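PDB 7ORX: probable benzoylformate decarboxylase from Rhodococcus jostii, which belongs to the thiamine diphosphate-dependent enzymes, each chain carrying two thiamine diphosphate-binding-type domains with a Rossmann-like central domain between them. Local coordinates for residues 258-263 with 289-294; 270-275 with 295-300; 233-238 with 254-259; 214-219 with 240-245; 246-251 with 341-346. All coordinates share one frame; numbering follows the deposited sequence.

Contact 1. Residues 258-263 with 289-294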
# COMPACT_ATOMS: atom_id res chain seq x y z
N ALA C 258 -24.06 -16.88 15.28
CA ALA C 258 -22.83 -16.49 14.53
C ALA C 258 -21.67 -17.38 14.97
O ALA C 258 -20.54 -16.88 15.07
CB ALA C 258 -22.54 -15.03 14.74
N GLY C 259 -21.94 -18.65 15.25
CA GLY C 259 -20.94 -19.70 15.48
C GLY C 259 -21.10 -20.76 14.41
O GLY C 259 -22.23 -20.98 13.94
N VAL C 260 -20.01 -21.40 14.01
CA VAL C 260 -20.03 -22.37 12.89
C VAL C 260 -20.90 -23.59 13.28
O VAL C 260 -21.81 -23.94 12.52
CB VAL C 260 -18.60 -22.77 12.51
CG1 VAL C 260 -18.58 -23.76 11.37
CG2 VAL C 260 -17.75 -21.56 12.17
N ALA C 261 -20.62 -24.20 14.43
CA ALA C 261 -21.29 -25.44 14.91
C ALA C 261 -22.75 -25.11 15.21
O ALA C 261 -23.61 -25.94 14.92
CB ALA C 261 -20.60 -25.97 16.14
N ASP C 262 -22.98 -23.93 15.77
CA ASP C 262 -24.30 -23.49 16.30
C ASP C 262 -25.26 -23.27 15.13
O ASP C 262 -26.45 -23.69 15.25
CB ASP C 262 -24.13 -22.25 17.18
CG ASP C 262 -23.40 -22.47 18.51
OD1 ASP C 262 -23.09 -23.65 18.86
OD2 ASP C 262 -23.14 -21.45 19.19
N LEU C 263 -24.77 -22.65 14.05
CA LEU C 263 -25.56 -22.35 12.82
C LEU C 263 -25.96 -23.67 12.15
O LEU C 263 -27.15 -23.82 11.82
CB LEU C 263 -24.74 -21.44 11.90
CG LEU C 263 -25.50 -20.88 10.70
CD1 LEU C 263 -24.82 -19.63 10.16
CD2 LEU C 263 -25.60 -21.92 9.58
N GLY C 289 -16.58 -26.69 14.09
CA GLY C 289 -17.46 -27.80 13.68
C GLY C 289 -17.79 -27.68 12.21
O GLY C 289 -16.99 -27.06 11.46
N ASN C 290 -18.92 -28.26 11.79
CA ASN C 290 -19.32 -28.39 10.35
C ASN C 290 -20.03 -27.12 9.88
O ASN C 290 -20.95 -26.68 10.60
CB ASN C 290 -20.24 -29.60 10.12
CG ASN C 290 -19.71 -30.92 10.63
OD1 ASN C 290 -18.53 -31.20 10.53
ND2 ASN C 290 -20.58 -31.76 11.16
N TYR C 291 -19.65 -26.56 8.72
CA TYR C 291 -20.28 -25.35 8.12
C TYR C 291 -21.75 -25.62 7.83
O TYR C 291 -22.62 -24.76 8.16
CB TYR C 291 -19.58 -24.89 6.84
CG TYR C 291 -18.19 -24.33 7.07
CD1 TYR C 291 -18.01 -23.15 7.75
CD2 TYR C 291 -17.07 -25.00 6.60
CE1 TYR C 291 -16.74 -22.65 8.01
CE2 TYR C 291 -15.79 -24.51 6.83
CZ TYR C 291 -15.64 -23.34 7.55
OH TYR C 291 -14.42 -22.81 7.80
N LEU C 292 -22.02 -26.79 7.26
CA LEU C 292 -23.40 -27.22 6.93
C LEU C 292 -23.78 -28.44 7.76
O LEU C 292 -22.93 -29.24 8.12
CB LEU C 292 -23.47 -27.58 5.45
CG LEU C 292 -23.05 -26.48 4.49
CD1 LEU C 292 -23.18 -26.97 3.07
CD2 LEU C 292 -23.88 -25.23 4.67
N PRO C 293 -25.10 -28.63 8.00
CA PRO C 293 -25.62 -29.90 8.49
C PRO C 293 -25.44 -31.02 7.44
O PRO C 293 -25.36 -30.71 6.26
CB PRO C 293 -27.10 -29.63 8.82
CG PRO C 293 -27.45 -28.32 8.17
CD PRO C 293 -26.16 -27.66 7.72
N GLY C 294 -25.36 -32.27 7.90
CA GLY C 294 -25.42 -33.48 7.04
C GLY C 294 -26.54 -33.40 6.02
O GLY C 294 -27.61 -32.90 6.34
O HOH W 1 -22.11 -22.86 9.87
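The first torsions bring Val260 and Tyr291 together: CG1 of Val260 stands anti to its backbone N (chi1 180°), while CG of Tyr291 lies anti to its own carbonyl carbon, beside the backbone N (chi1 -69°). The Val260 CG1 methyl thereby comes to 3.7 Å from Tyr291 CD1 and stays close to the next ring atom, CE1, approaching the ring at a slant. The same CG1 also touches the Gly289 carbonyl, 3.7 Å from O. Beside it, Ala261 CB rests 4.4 Å from Gly289 CA. The helical side belongs to the Rossmann-like central domain: Gly259 is the N-cap of helix 260-266, which links strands 252-255 and 272-276, and Leu263 N donates to Gly259 O at 3.0 Å across the first turn. Segment 289-294 is part of the long loop joining strands 272-276 and 297-302. Polar bridging runs through one water, which donates to Val260 O at 2.9 Å and to Tyr291 O at 2.6 Å, tying the two carbonyls together. Ser264, one turn further along the helix, hydrogen-bonds through OG to Asn290 O, a second polar tie between helix and loop. The phenol end of Tyr291 reaches the assembly interface, where OH is hydrogen-bonded to Gln109 NE2 of the third subunit.

Contact 2. Residues 270-275 with 295-300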
# COMPACT_ATOMS: atom_id res chain seq x y z
N HIS C 270 -32.60 -29.60 7.10
CA HIS C 270 -32.88 -28.94 5.80
C HIS C 270 -31.93 -29.47 4.72
O HIS C 270 -30.75 -29.53 5.00
CB HIS C 270 -32.80 -27.43 5.98
CG HIS C 270 -33.94 -26.86 6.74
ND1 HIS C 270 -33.77 -26.32 7.99
CD2 HIS C 270 -35.23 -26.70 6.42
CE1 HIS C 270 -34.93 -25.86 8.42
NE2 HIS C 270 -35.83 -26.08 7.47
N ASP C 271 -32.45 -29.79 3.53
CA ASP C 271 -31.67 -30.38 2.38
C ASP C 271 -31.15 -29.27 1.46
O ASP C 271 -30.16 -29.52 0.71
CB ASP C 271 -32.50 -31.38 1.57
CG ASP C 271 -33.82 -30.85 1.02
OD1 ASP C 271 -34.41 -29.98 1.64
OD2 ASP C 271 -34.24 -31.35 -0.02
N LEU C 272 -31.80 -28.10 1.48
CA LEU C 272 -31.38 -26.90 0.71
C LEU C 272 -31.42 -25.66 1.60
O LEU C 272 -32.52 -25.30 2.01
CB LEU C 272 -32.30 -26.75 -0.51
CG LEU C 272 -31.83 -25.70 -1.49
CD1 LEU C 272 -30.66 -26.21 -2.32
CD2 LEU C 272 -32.99 -25.24 -2.34
N ILE C 273 -30.25 -25.07 1.86
CA ILE C 273 -30.07 -23.70 2.42
C ILE C 273 -29.92 -22.78 1.20
O ILE C 273 -28.84 -22.80 0.60
CB ILE C 273 -28.81 -23.56 3.32
CG1 ILE C 273 -28.45 -24.78 4.18
CG2 ILE C 273 -28.88 -22.30 4.15
CD1 ILE C 273 -29.56 -25.37 4.90
N LEU C 274 -30.91 -21.95 0.88
CA LEU C 274 -30.73 -20.85 -0.09
C LEU C 274 -30.42 -19.57 0.69
O LEU C 274 -31.30 -19.06 1.39
CB LEU C 274 -31.99 -20.69 -0.93
CG LEU C 274 -32.00 -19.46 -1.83
CD1 LEU C 274 -30.90 -19.55 -2.88
CD2 LEU C 274 -33.37 -19.30 -2.45
N VAL C 275 -29.19 -19.09 0.59
CA VAL C 275 -28.73 -17.82 1.23
C VAL C 275 -28.81 -16.73 0.18
O VAL C 275 -28.10 -16.85 -0.76
CB VAL C 275 -27.28 -17.94 1.76
CG1 VAL C 275 -26.78 -16.62 2.35
CG2 VAL C 275 -27.16 -19.09 2.77
N GLY C 295 -26.27 -33.86 4.79
CA GLY C 295 -27.26 -34.02 3.71
C GLY C 295 -27.76 -32.70 3.15
O GLY C 295 -28.84 -32.74 2.54
N ALA C 296 -27.02 -31.59 3.31
CA ALA C 296 -27.45 -30.22 2.95
C ALA C 296 -26.53 -29.64 1.87
O ALA C 296 -25.31 -29.84 1.95
CB ALA C 296 -27.46 -29.33 4.17
N ARG C 297 -27.13 -28.97 0.89
CA ARG C 297 -26.42 -28.20 -0.17
C ARG C 297 -26.86 -26.75 -0.04
O ARG C 297 -28.04 -26.51 0.27
CB ARG C 297 -26.64 -28.78 -1.58
CG ARG C 297 -28.11 -29.01 -1.95
CD ARG C 297 -28.34 -29.40 -3.41
NE ARG C 297 -27.54 -28.58 -4.33
CZ ARG C 297 -27.79 -28.36 -5.62
NH1 ARG C 297 -28.82 -28.94 -6.20
NH2 ARG C 297 -26.96 -27.62 -6.32
N LEU C 298 -25.92 -25.83 -0.20
CA LEU C 298 -26.12 -24.39 0.01
C LEU C 298 -26.02 -23.72 -1.35
O LEU C 298 -24.99 -23.95 -2.00
CB LEU C 298 -25.05 -23.90 1.00
CG LEU C 298 -25.23 -22.46 1.49
CD1 LEU C 298 -24.89 -22.29 2.97
CD2 LEU C 298 -24.39 -21.52 0.65
N ILE C 299 -27.09 -23.03 -1.77
CA ILE C 299 -27.12 -22.07 -2.91
C ILE C 299 -26.96 -20.68 -2.33
O ILE C 299 -27.60 -20.38 -1.34
CB ILE C 299 -28.42 -22.13 -3.74
CG1 ILE C 299 -28.79 -23.53 -4.19
CG2 ILE C 299 -28.26 -21.26 -4.95
CD1 ILE C 299 -27.63 -24.28 -4.78
N HIS C 300 -26.20 -19.84 -2.99
CA HIS C 300 -25.75 -18.55 -2.44
C HIS C 300 -25.90 -17.49 -3.50
O HIS C 300 -25.29 -17.64 -4.55
CB HIS C 300 -24.32 -18.74 -1.99
CG HIS C 300 -23.75 -17.52 -1.40
ND1 HIS C 300 -22.39 -17.32 -1.37
CD2 HIS C 300 -24.35 -16.46 -0.84
CE1 HIS C 300 -22.16 -16.14 -0.81
NE2 HIS C 300 -23.36 -15.60 -0.44
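Leu272 to Val275 and Arg297 to His300 run side by side in the same direction, their axes 4.7 Å apart and 18° from parallel. Four backbone bonds join them: Arg297 N to Asp271 O, Ile273 N to Arg297 O, Ile299 N to Ile273 O and Val275 N to Ile299 O. They range from 3.1 Å between Arg297 N and Asp271 O to 2.8 Å between Val275 N and Ile299 O. CA-H groups add to this, Leu298 CA lying 3.2 Å from Ile273 O. On one face Leu274 CD1 rests 3.7 Å from Ile299 CB, and Leu272 CD1 lies 3.8 Å from Ile299 CG1. On the other face Val275 CG2 meets Leu298 CD1 at 3.9 Å. The strands are neighbours in the six-stranded parallel sheet of the central domain, connected by a long loop rather than a helix. His300 CG is anti to the backbone N (chi1 -179°), and the CD2 edge of its ring turns to Val275 O at 3.8 Å, while NE2 is hydrogen-bonded to Ala278 O. Further out, helix 190-202 covers the face of Leu272 and Ile299 through Thr199, Leu200 and Leu196. Asp271 holds Thr204 N with OD2 and Asn205 N with OD1, just before adjacent strand 206-210; Arg297 NH2 forms a salt bridge with Glu315 on strand 315-318, the next strand on the other side.

Contact 3. Residues 233-238 with 254-259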
# COMPACT_ATOMS: atom_id res chain seq x y z
N PRO C 233 -39.48 -21.94 6.03
CA PRO C 233 -38.98 -21.10 7.10
C PRO C 233 -37.91 -20.14 6.59
O PRO C 233 -37.21 -20.47 5.65
CB PRO C 233 -38.41 -22.09 8.11
CG PRO C 233 -38.23 -23.36 7.40
CD PRO C 233 -39.24 -23.36 6.28
N VAL C 234 -37.85 -18.96 7.22
CA VAL C 234 -36.91 -17.86 6.88
C VAL C 234 -36.13 -17.50 8.12
O VAL C 234 -36.73 -17.14 9.09
CB VAL C 234 -37.67 -16.65 6.33
CG1 VAL C 234 -36.75 -15.45 6.16
CG2 VAL C 234 -38.36 -16.98 5.02
N TRP C 235 -34.82 -17.60 8.07
CA TRP C 235 -33.88 -17.08 9.07
C TRP C 235 -33.16 -15.87 8.50
O TRP C 235 -32.97 -15.83 7.26
CB TRP C 235 -32.84 -18.13 9.41
CG TRP C 235 -33.40 -19.34 10.05
CD1 TRP C 235 -34.00 -20.41 9.46
CD2 TRP C 235 -33.36 -19.60 11.45
NE1 TRP C 235 -34.36 -21.32 10.43
CE2 TRP C 235 -33.97 -20.85 11.65
CE3 TRP C 235 -32.89 -18.88 12.56
CZ2 TRP C 235 -34.11 -21.39 12.91
CZ3 TRP C 235 -33.06 -19.40 13.81
CH2 TRP C 235 -33.67 -20.64 13.99
N ILE C 236 -32.71 -14.99 9.36
CA ILE C 236 -31.81 -13.89 8.94
C ILE C 236 -30.37 -14.38 9.09
O ILE C 236 -30.06 -14.97 10.13
CB ILE C 236 -32.13 -12.64 9.77
CG1 ILE C 236 -33.53 -12.12 9.43
CG2 ILE C 236 -31.08 -11.56 9.60
CD1 ILE C 236 -33.96 -10.94 10.31
N ALA C 237 -29.50 -14.11 8.13
CA ALA C 237 -28.08 -14.46 8.23
C ALA C 237 -27.47 -13.85 9.47
O ALA C 237 -27.80 -12.74 9.90
CB ALA C 237 -27.36 -13.94 7.02
N PRO C 238 -26.46 -14.51 10.04
CA PRO C 238 -25.83 -14.07 11.27
C PRO C 238 -25.18 -12.69 11.22
O PRO C 238 -24.77 -12.32 10.23
CB PRO C 238 -24.75 -15.11 11.55
CG PRO C 238 -24.48 -15.69 10.20
CD PRO C 238 -25.83 -15.72 9.51
N GLY C 254 -36.16 -16.15 13.19
CA GLY C 254 -35.15 -15.37 13.92
C GLY C 254 -33.82 -15.27 13.20
O GLY C 254 -33.77 -15.39 11.97
N VAL C 255 -32.77 -15.02 13.97
CA VAL C 255 -31.40 -14.77 13.49
C VAL C 255 -30.57 -16.03 13.72
O VAL C 255 -30.61 -16.55 14.78
CB VAL C 255 -30.83 -13.56 14.22
CG1 VAL C 255 -29.37 -13.32 13.90
CG2 VAL C 255 -31.63 -12.32 13.89
N LEU C 256 -29.83 -16.49 12.73
CA LEU C 256 -28.93 -17.65 12.88
C LEU C 256 -27.85 -17.22 13.85
O LEU C 256 -27.46 -16.07 13.87
CB LEU C 256 -28.37 -18.02 11.50
CG LEU C 256 -29.38 -18.74 10.63
CD1 LEU C 256 -28.80 -19.06 9.27
CD2 LEU C 256 -29.83 -20.01 11.28
N PRO C 257 -27.39 -18.13 14.72
CA PRO C 257 -26.28 -17.82 15.63
C PRO C 257 -24.99 -17.71 14.82
O PRO C 257 -24.88 -18.38 13.79
CB PRO C 257 -26.25 -19.00 16.58
CG PRO C 257 -26.88 -20.13 15.79
CD PRO C 257 -27.92 -19.49 14.91
N ALA C 258 -24.06 -16.88 15.28
CA ALA C 258 -22.83 -16.49 14.53
C ALA C 258 -21.67 -17.38 14.97
O ALA C 258 -20.54 -16.88 15.07
CB ALA C 258 -22.54 -15.03 14.74
N GLY C 259 -21.94 -18.65 15.25
CA GLY C 259 -20.94 -19.70 15.48
C GLY C 259 -21.10 -20.76 14.41
O GLY C 259 -22.23 -20.98 13.94
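Ile236 and Gly254 share the first of two backbone bonds: Ile236 N donates to Gly254 O at 2.8 Å, with an N-H...O angle of 168°. The second leads back, Leu256 N to Ile236 O, 3.0 Å and almost straight (175°). Both polar backbone atoms of Ile236 are thus satisfied by the neighbouring segment 254-259, as in a parallel ladder, and Ile236 pairs with Val255. Gly254 O receives a further approach from Trp235 CA at 3.4 Å. This is the edge of a six-stranded parallel sheet with the strand order of a Rossmann fold: strand 252-255 is outermost within the chain, and 234-236 lies between it and 206-210. The same ladder extends backward through Val234, bonded to Ser251 and Arg253, whereas Trp235 turns its backbone to Leu208 and Leu210 of strand 206-210. Apolar cover comes from Leu256, whose CD2 approaches the Trp235 indole obliquely, 3.5 Å from CE3; the two side chains cross at about a right angle. Beyond the strand ends, Pro238 CD lies 4.0 Å from Leu256 CB, and Pro238 CB packs 3.9 Å from Ala258 CB. Thr266 of helix 260-266 touches Trp235 and Leu256.

Contact 4. Residues 214-219 with 240-245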
# COMPACT_ATOMS: atom_id res chain seq x y z
N VAL C 214 -31.05 -7.91 0.70
CA VAL C 214 -32.50 -8.03 0.38
C VAL C 214 -33.17 -6.73 0.79
O VAL C 214 -33.92 -6.21 -0.02
CB VAL C 214 -33.17 -9.22 1.08
CG1 VAL C 214 -34.66 -9.25 0.78
CG2 VAL C 214 -32.53 -10.55 0.69
N ASP C 215 -32.88 -6.21 1.98
CA ASP C 215 -33.47 -4.93 2.47
C ASP C 215 -32.95 -3.79 1.59
O ASP C 215 -33.79 -3.06 1.06
CB ASP C 215 -33.19 -4.67 3.96
CG ASP C 215 -34.06 -3.61 4.59
OD1 ASP C 215 -35.33 -3.71 4.45
OD2 ASP C 215 -33.49 -2.68 5.26
N ALA C 216 -31.65 -3.67 1.40
CA ALA C 216 -31.02 -2.65 0.50
C ALA C 216 -31.72 -2.60 -0.87
O ALA C 216 -31.91 -1.49 -1.34
CB ALA C 216 -29.55 -2.90 0.33
N ASP C 217 -32.10 -3.73 -1.47
CA ASP C 217 -32.63 -3.80 -2.87
C ASP C 217 -34.16 -3.70 -2.84
O ASP C 217 -34.78 -3.94 -3.92
CB ASP C 217 -32.16 -5.07 -3.61
CG ASP C 217 -30.87 -4.84 -4.43
OD1 ASP C 217 -29.99 -4.00 -3.96
OD2 ASP C 217 -30.72 -5.49 -5.57
N ARG C 218 -34.74 -3.40 -1.66
CA ARG C 218 -36.21 -3.18 -1.49
C ARG C 218 -36.95 -4.42 -1.98
O ARG C 218 -37.95 -4.26 -2.68
CB ARG C 218 -36.66 -1.93 -2.25
CG ARG C 218 -36.03 -0.66 -1.71
CD ARG C 218 -36.03 0.58 -2.60
NE ARG C 218 -36.61 1.69 -1.86
CZ ARG C 218 -36.03 2.38 -0.87
NH1 ARG C 218 -34.80 2.12 -0.46
NH2 ARG C 218 -36.69 3.36 -0.29
N ALA C 219 -36.46 -5.61 -1.64
CA ALA C 219 -37.03 -6.90 -2.09
C ALA C 219 -37.74 -7.65 -0.94
O ALA C 219 -37.97 -8.86 -1.09
CB ALA C 219 -35.91 -7.73 -2.65
N PRO C 240 -26.56 -9.68 11.62
CA PRO C 240 -27.31 -8.82 10.73
C PRO C 240 -27.13 -7.34 11.03
O PRO C 240 -27.02 -6.93 12.18
CB PRO C 240 -28.76 -9.22 11.02
CG PRO C 240 -28.75 -9.61 12.47
CD PRO C 240 -27.41 -10.29 12.67
N SER C 241 -27.13 -6.55 10.00
CA SER C 241 -27.03 -5.07 10.02
C SER C 241 -28.37 -4.51 9.53
O SER C 241 -28.55 -3.34 9.72
CB SER C 241 -25.88 -4.66 9.12
OG SER C 241 -25.93 -5.43 7.89
N ARG C 242 -29.21 -5.32 8.85
CA ARG C 242 -30.55 -4.86 8.38
C ARG C 242 -31.56 -5.98 8.62
O ARG C 242 -31.16 -7.10 8.88
CB ARG C 242 -30.49 -4.47 6.92
CG ARG C 242 -29.42 -3.42 6.62
CD ARG C 242 -29.39 -3.04 5.14
NE ARG C 242 -30.59 -2.32 4.75
CZ ARG C 242 -30.65 -1.34 3.88
NH1 ARG C 242 -29.54 -0.94 3.28
NH2 ARG C 242 -31.80 -0.75 3.62
N CYS C 243 -32.83 -5.67 8.55
CA CYS C 243 -33.89 -6.68 8.68
C CYS C 243 -34.55 -6.86 7.32
O CYS C 243 -35.20 -5.95 6.81
CB CYS C 243 -34.94 -6.26 9.68
SG CYS C 243 -36.28 -7.47 9.75
N PRO C 244 -34.33 -8.00 6.66
CA PRO C 244 -34.84 -8.22 5.31
C PRO C 244 -36.21 -8.87 5.19
O PRO C 244 -36.62 -9.24 4.09
CB PRO C 244 -33.79 -9.19 4.76
CG PRO C 244 -33.45 -10.02 5.95
CD PRO C 244 -33.39 -9.03 7.08
N PHE C 245 -36.93 -9.01 6.29
CA PHE C 245 -38.18 -9.80 6.27
C PHE C 245 -39.08 -9.37 7.41
O PHE C 245 -38.58 -9.01 8.46
CB PHE C 245 -37.81 -11.27 6.45
CG PHE C 245 -38.85 -12.23 5.97
CD1 PHE C 245 -38.97 -12.51 4.62
CD2 PHE C 245 -39.64 -12.91 6.87
CE1 PHE C 245 -39.91 -13.42 4.17
CE2 PHE C 245 -40.57 -13.84 6.42
CZ PHE C 245 -40.72 -14.08 5.07
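Arg242 reaches across to Asp215 and Ala216, meeting them from CB and again from NE to its tip. CB starts 4.0 Å from Asp215 CB. The chain then extends to CD and turns at chi3 (68°), which swings NE toward the carboxylate. NE donates to Asp215 OD2 at 3.0 Å, using the anti lone pair of that oxygen. CZ lies under the helix backbone, with Ala216 N 3.5 Å above the centre of the guanidinium plane. NH1 meets Ala216 CB at 3.5 Å, and NH2 returns to Asp215 OD2, also at 3.0 Å, from above the carboxylate plane. The grip is a side-on salt bridge, two nitrogens converging on one oxygen that lies near the guanidinium plane, while carboxylate and guanidinium planes stand 76° apart. The helix carrying Asp215, 212-216, follows strand 206-210 of the central domain's parallel sheet and ends in a Schellman motif: Ala219 N bonds to Val214 O and Arg218 N to Asp215 O, with Arg218 at positive phi as the C-prime residue. Segment 240-245 belongs to the loop after strand 234-236. Asp215 CG is anti to the backbone N (chi1 -164°), which turns it toward Arg242 NE and Cys243 O. The second oxygen, OD1, is hydrogen-bonded to Asn220 ND2 and Gly396 N, so both ends of this buried carboxylate are satisfied. Pro244 CB packs 3.7 Å from Val214 CB, the two side chains crossing at about a right angle. Gln395 touches both Asp215 and Arg242, bringing the loop before strand 398-399 against the salt bridge.

Contact 5. Residues 246-251 with 341-346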
# COMPACT_ATOMS: atom_id res chain seq x y z
N PRO C 246 -40.42 -9.43 7.25
CA PRO C 246 -41.32 -9.12 8.37
C PRO C 246 -41.10 -10.09 9.54
O PRO C 246 -41.16 -11.26 9.33
CB PRO C 246 -42.73 -9.24 7.76
CG PRO C 246 -42.58 -9.42 6.27
CD PRO C 246 -41.13 -9.80 6.02
N THR C 247 -40.83 -9.61 10.75
CA THR C 247 -40.53 -10.47 11.94
C THR C 247 -41.77 -11.17 12.50
O THR C 247 -41.56 -11.98 13.40
CB THR C 247 -39.88 -9.71 13.10
OG1 THR C 247 -40.82 -8.81 13.68
CG2 THR C 247 -38.62 -8.99 12.64
N ARG C 248 -42.98 -10.88 12.01
CA ARG C 248 -44.19 -11.59 12.53
C ARG C 248 -44.86 -12.34 11.36
O ARG C 248 -46.01 -12.72 11.43
CB ARG C 248 -45.16 -10.65 13.27
CG ARG C 248 -44.52 -9.87 14.41
CD ARG C 248 -43.95 -10.76 15.50
NE ARG C 248 -45.02 -11.40 16.28
CZ ARG C 248 -44.85 -12.51 17.01
NH1 ARG C 248 -43.66 -13.08 17.08
NH2 ARG C 248 -45.85 -13.07 17.67
N HIS C 249 -44.15 -12.54 10.29
CA HIS C 249 -44.62 -13.45 9.24
C HIS C 249 -44.55 -14.89 9.73
O HIS C 249 -43.61 -15.27 10.43
CB HIS C 249 -43.80 -13.25 7.97
CG HIS C 249 -44.39 -13.96 6.82
ND1 HIS C 249 -44.06 -15.25 6.55
CD2 HIS C 249 -45.29 -13.58 5.88
CE1 HIS C 249 -44.73 -15.65 5.48
NE2 HIS C 249 -45.48 -14.63 5.03
N PRO C 250 -45.50 -15.77 9.36
CA PRO C 250 -45.40 -17.20 9.64
C PRO C 250 -44.01 -17.83 9.46
O PRO C 250 -43.57 -18.54 10.34
CB PRO C 250 -46.42 -17.78 8.65
CG PRO C 250 -47.53 -16.75 8.77
CD PRO C 250 -46.79 -15.42 8.72
N SER C 251 -43.34 -17.55 8.33
CA SER C 251 -42.03 -18.14 7.96
C SER C 251 -40.91 -17.65 8.88
O SER C 251 -39.91 -18.34 8.98
CB SER C 251 -41.72 -17.87 6.54
OG SER C 251 -42.55 -18.65 5.66
N PRO C 341 -48.07 -22.23 10.21
CA PRO C 341 -48.98 -21.60 11.17
C PRO C 341 -48.50 -20.21 11.58
O PRO C 341 -47.31 -19.91 11.50
CB PRO C 341 -49.01 -22.58 12.35
CG PRO C 341 -47.76 -23.40 12.23
CD PRO C 341 -47.42 -23.44 10.75
N PRO C 342 -49.40 -19.30 12.02
CA PRO C 342 -49.00 -18.07 12.70
C PRO C 342 -48.05 -18.31 13.89
O PRO C 342 -48.13 -19.34 14.60
CB PRO C 342 -50.35 -17.54 13.28
CG PRO C 342 -51.41 -18.10 12.37
CD PRO C 342 -50.87 -19.46 12.03
N LEU C 343 -47.15 -17.36 14.13
CA LEU C 343 -46.15 -17.43 15.21
C LEU C 343 -46.89 -17.38 16.53
O LEU C 343 -47.97 -16.78 16.56
CB LEU C 343 -45.18 -16.26 15.11
CG LEU C 343 -44.25 -16.32 13.90
CD1 LEU C 343 -43.31 -15.13 13.91
CD2 LEU C 343 -43.47 -17.61 13.84
N GLY C 344 -46.31 -18.00 17.56
CA GLY C 344 -46.79 -17.83 18.94
C GLY C 344 -46.86 -16.37 19.29
O GLY C 344 -46.17 -15.56 18.69
N ASP C 345 -47.70 -16.05 20.26
CA ASP C 345 -47.81 -14.70 20.87
C ASP C 345 -46.43 -14.34 21.43
O ASP C 345 -45.64 -15.27 21.67
CB ASP C 345 -48.96 -14.67 21.87
CG ASP C 345 -49.77 -13.39 21.71
OD1 ASP C 345 -49.27 -12.49 20.91
OD2 ASP C 345 -50.86 -13.29 22.38
N PHE C 346 -46.11 -13.05 21.53
CA PHE C 346 -44.84 -12.61 22.14
C PHE C 346 -44.77 -13.13 23.59
O PHE C 346 -45.76 -12.94 24.35
CB PHE C 346 -44.77 -11.08 22.17
CG PHE C 346 -44.55 -10.41 20.86
CD1 PHE C 346 -43.32 -10.53 20.21
CD2 PHE C 346 -45.56 -9.67 20.27
CE1 PHE C 346 -43.10 -9.91 18.99
CE2 PHE C 346 -45.33 -9.06 19.04
CZ PHE C 346 -44.10 -9.15 18.42
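Arg248 and Leu343 meet across two irregular segments running 146° apart in direction, the first opening with a type I turn from Pro246 to His249. The Arg248 side chain, bent at chi2 and chi3, lays its guanidinium flat on the Phe346 ring, with planes 25° apart. This is a cation-pi stack: Arg248 CZ lies 3.8 Å from the ring centroid, over the face but shifted toward the rim. Leu343 CB covers the opposite face of the guanidinium, which is thus sandwiched between aliphatic and aromatic groups. At the edge, Arg248 NH2 donates to Gly344 O at 2.7 Å, which, with the stack, helps to hold the group's rotation. Leu343 CD1 enters among backbone carbonyls, 3.5 Å from His249 O and 3.6 Å from Thr247 O, while its CD2 touches Pro250 O. Pro250 CB meets Pro341 O at 3.7 Å. Phe346 also forms a cation-pi contact with Arg366 of helix 358-368 and touches Gln389 on helix 383-389. Thr247 OG1 is hydrogen-bonded to Met390 O, just past that helix, His249 packs on Val224 of helix 220-230, and Leu343 touches Arg253 of strand 252-255.

From the N terminus, 214-219 opens contact 4 and 233-238 opens contact 3. Contact 4 closes first, at 240-245, so the two cross, and they touch where Ile236 and Val234 pack on Pro244 and Phe245. Contact 5 opens at 246-251 before contact 3 closes at 254-259, another crossing, with Ser251 O probably bonded to Val234 N. Contact 1 begins on that closing stretch, at shared Ala258 and Gly259. Contact 2 opens at 270-275 and crosses contact 1, which closes at 289-294 before contact 2 closes at 295-300. Contact 5 closes last, at 341-346, enclosing contacts 1 and 2. Contacts 2 and 3 reach the same sheet; 1 and 4 join helix to loop, 5 two loops.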